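Local coordinates for protein thiazoline oxidase/subtilisin-like protease (PDB 4H6X) that probably matures patellamide precursors as a subtilisin-like member of a family of transamidating proteases, cutting the peptide and joining its ends, at residues 299-302 / 303-306; 110-113 / 114-118. One frame throughout, in Å; residues are numbered along the deposited sequence.

Contact 1 (299-302 / 303-306); sequences DAEA and VRTA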
# COMPACT_ATOMS: atom_id res chain seq x y z
N ASP A 299 6.83 14.85 -9.56
CA ASP A 299 8.25 14.60 -9.37
C ASP A 299 8.41 13.60 -8.24
O ASP A 299 8.36 13.95 -7.06
CB ASP A 299 8.97 15.92 -9.08
CG ASP A 299 10.47 15.78 -9.06
OD1 ASP A 299 11.00 14.67 -8.83
OD2 ASP A 299 11.14 16.82 -9.24
N ALA A 300 8.61 12.33 -8.62
CA ALA A 300 8.62 11.20 -7.70
C ALA A 300 9.83 11.21 -6.77
O ALA A 300 9.70 10.90 -5.58
CB ALA A 300 8.56 9.88 -8.47
N GLU A 301 10.99 11.56 -7.31
CA GLU A 301 12.20 11.66 -6.53
C GLU A 301 12.13 12.81 -5.51
O GLU A 301 12.65 12.69 -4.40
CB GLU A 301 13.44 11.77 -7.43
CG GLU A 301 14.79 11.69 -6.71
CD GLU A 301 15.09 10.34 -6.06
OE1 GLU A 301 14.44 9.31 -6.38
OE2 GLU A 301 16.00 10.30 -5.21
N ALA A 302 11.46 13.90 -5.87
CA ALA A 302 11.30 15.02 -4.91
C ALA A 302 10.45 14.54 -3.73
O ALA A 302 10.79 14.79 -2.57
CB ALA A 302 10.70 16.25 -5.58
N VAL A 303 9.36 13.82 -4.03
CA VAL A 303 8.50 13.30 -2.98
C VAL A 303 9.28 12.35 -2.09
O VAL A 303 9.29 12.50 -0.87
CB VAL A 303 7.21 12.61 -3.52
CG1 VAL A 303 6.47 11.90 -2.39
CG2 VAL A 303 6.30 13.64 -4.17
N ARG A 304 9.99 11.41 -2.71
CA ARG A 304 10.77 10.42 -1.97
C ARG A 304 11.81 11.08 -1.06
O ARG A 304 11.92 10.73 0.12
CB ARG A 304 11.45 9.42 -2.93
CG ARG A 304 12.05 8.19 -2.25
CD ARG A 304 12.80 7.30 -3.24
NE ARG A 304 14.11 7.88 -3.52
CZ ARG A 304 15.23 7.56 -2.88
NH1 ARG A 304 15.24 6.63 -1.93
NH2 ARG A 304 16.35 8.18 -3.21
N THR A 305 12.57 12.02 -1.60
CA THR A 305 13.66 12.62 -0.82
C THR A 305 13.11 13.54 0.28
O THR A 305 13.64 13.55 1.39
CB THR A 305 14.67 13.39 -1.72
OG1 THR A 305 13.96 14.25 -2.62
CG2 THR A 305 15.48 12.42 -2.54
N ALA A 306 12.04 14.27 -0.03
CA ALA A 306 11.36 15.11 0.98
C ALA A 306 10.91 14.29 2.18
O ALA A 306 11.10 14.73 3.32
CB ALA A 306 10.18 15.86 0.39
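Glu301 and Arg304, one turn apart near the start of helix 300-309, lie side by side and point the same way, a worked example of an i to i+3 salt bridge. Following the arginine outward, Arg304 CB rests over backbone oxygens, 3.5 Å from Ala300 O. The stem then runs extended through chi1 and chi2 and bends about CG-CD (chi3 78°), bringing the head alongside the glutamate; CD passes loosely by the carboxylate, and Arg304 NE donates to Glu301 OE1 at 3.2 Å. Next to it, Arg304 NH2 gives the straighter and shorter bond, reaching Glu301 OE2 at 2.9 Å within the guanidinium plane and on the syn side of the oxygen. The grip is thus side-on, one nitrogen to each oxygen, but it is twisted: the two planes stand 41° apart, and NE meets OE1 from above the carboxylate. The third nitrogen, NH1, turns to Glu248 and to the carbonyl of Thr223, which should help to fix the rotation of the head.

The carbonyl oxygen of Glu301 takes two further bonds. Thr305 sends both N and OG1 to Glu301 O, from opposite faces of the carbonyl plane, with Thr305 OG1 at 2.7 Å. A chi1 of 48° sets the hydroxyl back against the preceding turn, leaving Thr305 CG2 3.4 Å from Glu301 OE2. At the first turn Asp299 is the N-cap, its OD1 accepting from Ala302 N at 3.1 Å, from above the carboxylate plane.

Around this helix, Val303 packs on Leu287 and Met288 of helix 273-293, Ala302 and Ala306 meet Leu339 of helix 332-340, and Ala300 and Arg304 lie against Leu201 of strand 201-205.

Contact 2 (110-113 / 114-118); sequences ACHV and TSTIV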
# COMPACT_ATOMS: atom_id res chain seq x y z
N ALA A 110 -4.11 -8.32 -0.70
CA ALA A 110 -4.51 -7.39 -1.74
C ALA A 110 -5.75 -6.59 -1.36
O ALA A 110 -5.80 -5.39 -1.62
CB ALA A 110 -4.74 -8.13 -3.05
N CYS A 111 -6.76 -7.24 -0.77
CA CYS A 111 -7.97 -6.50 -0.38
C CYS A 111 -7.64 -5.45 0.65
O CYS A 111 -8.14 -4.33 0.58
CB CYS A 111 -9.05 -7.41 0.22
SG CYS A 111 -9.85 -8.52 -0.94
N HIS A 112 -6.84 -5.85 1.63
CA HIS A 112 -6.46 -5.00 2.73
C HIS A 112 -5.64 -3.80 2.23
O HIS A 112 -5.99 -2.65 2.48
CB HIS A 112 -5.66 -5.79 3.76
CG HIS A 112 -5.73 -5.23 5.14
ND1 HIS A 112 -4.92 -4.20 5.57
CD2 HIS A 112 -6.53 -5.54 6.20
CE1 HIS A 112 -5.20 -3.91 6.83
NE2 HIS A 112 -6.18 -4.71 7.23
N VAL A 113 -4.54 -4.11 1.54
CA VAL A 113 -3.63 -3.09 1.00
C VAL A 113 -4.38 -2.11 0.10
O VAL A 113 -4.25 -0.91 0.27
CB VAL A 113 -2.44 -3.76 0.25
CG1 VAL A 113 -1.76 -2.80 -0.72
CG2 VAL A 113 -1.45 -4.28 1.27
N THR A 114 -5.21 -2.61 -0.81
CA THR A 114 -5.91 -1.75 -1.76
C THR A 114 -6.91 -0.83 -1.04
O THR A 114 -6.99 0.36 -1.36
CB THR A 114 -6.61 -2.58 -2.86
OG1 THR A 114 -5.63 -3.42 -3.50
CG2 THR A 114 -7.25 -1.69 -3.89
N SER A 115 -7.64 -1.37 -0.07
CA SER A 115 -8.57 -0.57 0.73
C SER A 115 -7.85 0.51 1.55
O SER A 115 -8.36 1.63 1.71
CB SER A 115 -9.44 -1.47 1.63
OG SER A 115 -8.68 -2.02 2.71
N THR A 116 -6.66 0.19 2.05
CA THR A 116 -5.84 1.17 2.81
C THR A 116 -5.46 2.37 1.95
O THR A 116 -5.37 3.51 2.43
CB THR A 116 -4.58 0.49 3.39
OG1 THR A 116 -4.98 -0.45 4.39
CG2 THR A 116 -3.62 1.52 4.03
N ILE A 117 -5.22 2.11 0.67
CA ILE A 117 -4.80 3.14 -0.25
C ILE A 117 -6.01 3.91 -0.77
O ILE A 117 -5.99 5.15 -0.83
CB ILE A 117 -3.95 2.54 -1.41
CG1 ILE A 117 -2.61 2.02 -0.84
CG2 ILE A 117 -3.73 3.58 -2.49
CD1 ILE A 117 -1.81 1.13 -1.78
N VAL A 118 -7.07 3.19 -1.14
CA VAL A 118 -8.11 3.83 -1.95
C VAL A 118 -9.56 3.67 -1.45
O VAL A 118 -10.49 4.15 -2.10
CB VAL A 118 -8.00 3.42 -3.43
CG1 VAL A 118 -8.68 2.08 -3.70
CG2 VAL A 118 -8.54 4.51 -4.34
O HOH W 1 -2.90 -2.41 4.51
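His112 O is the acceptor shared by Thr116 N and the hydroxyl of Ser115, and it illustrates how a buried helix can absorb its own polar side chains. Ser115 OG donates to His112 O over 2.8 Å; a chi1 of 72° folds the hydroxyl back over the preceding turn, where it also accepts from Ala260 N. With an alanine here, Ala260 N would probably lose its acceptor, and His112 O would be left with Thr116 N and one donor fewer.

The tight part continues on the side facing strand 34-39, where Thr114 touches Ile37. Thr114 OG1 lies 2.7 Å from Ala110 O and also beside Asn136 OD1, two acceptors for one proton, while Thr114 N makes the regular helical bond to the same Ala110 O. Toward helix 273-293, Val113 and Ile117 run side by side, Val113 CG1 4.1 Å from Ile117 CD1, and both press on Pro278; Ile117 reaches strand 34-39 as well.

Between His112 and Thr116 the fit is looser. Their side chains slant across one another, with His112 ND1 and Thr116 OG1 3.9 Å apart, and a water bridges them, hydrogen-bonded to His112 ND1 and Thr116 OG1, 2.9 Å from each. It lies at the edge of the imidazole, in the ring plane. The far nitrogen, NE2, bonds to Val268 O, so the ring is held at both ends.

Helix 101-118 also carries His109 of the probable Ser-His-Asp triad. For the imidazole of His112 the chemistry is plainer: a carbonyl oxygen such as Val268 O can only accept, so NE2 very probably carries a proton.

Contact 2 comes first along the chain, in helix 101-118, and contact 1 follows much later in helix 300-309, both within the subtilase region. Their centres are about 23 Å apart and their nearest atoms about 13 Å, so they do not touch. What they share is helix 273-293: contact 2 leans on its early part, at Pro278 and Thr281, contact 1 on its later part, at Leu287 and Met288. Against the parallel sheet, contact 2 meets strand 34-39 and contact 1 strand 201-205, both inner strands, two places apart. The helix bearing the probable nucleophile Ser274 thus runs from the probable catalytic centre toward the outer part of the fold, where contact 1 lies.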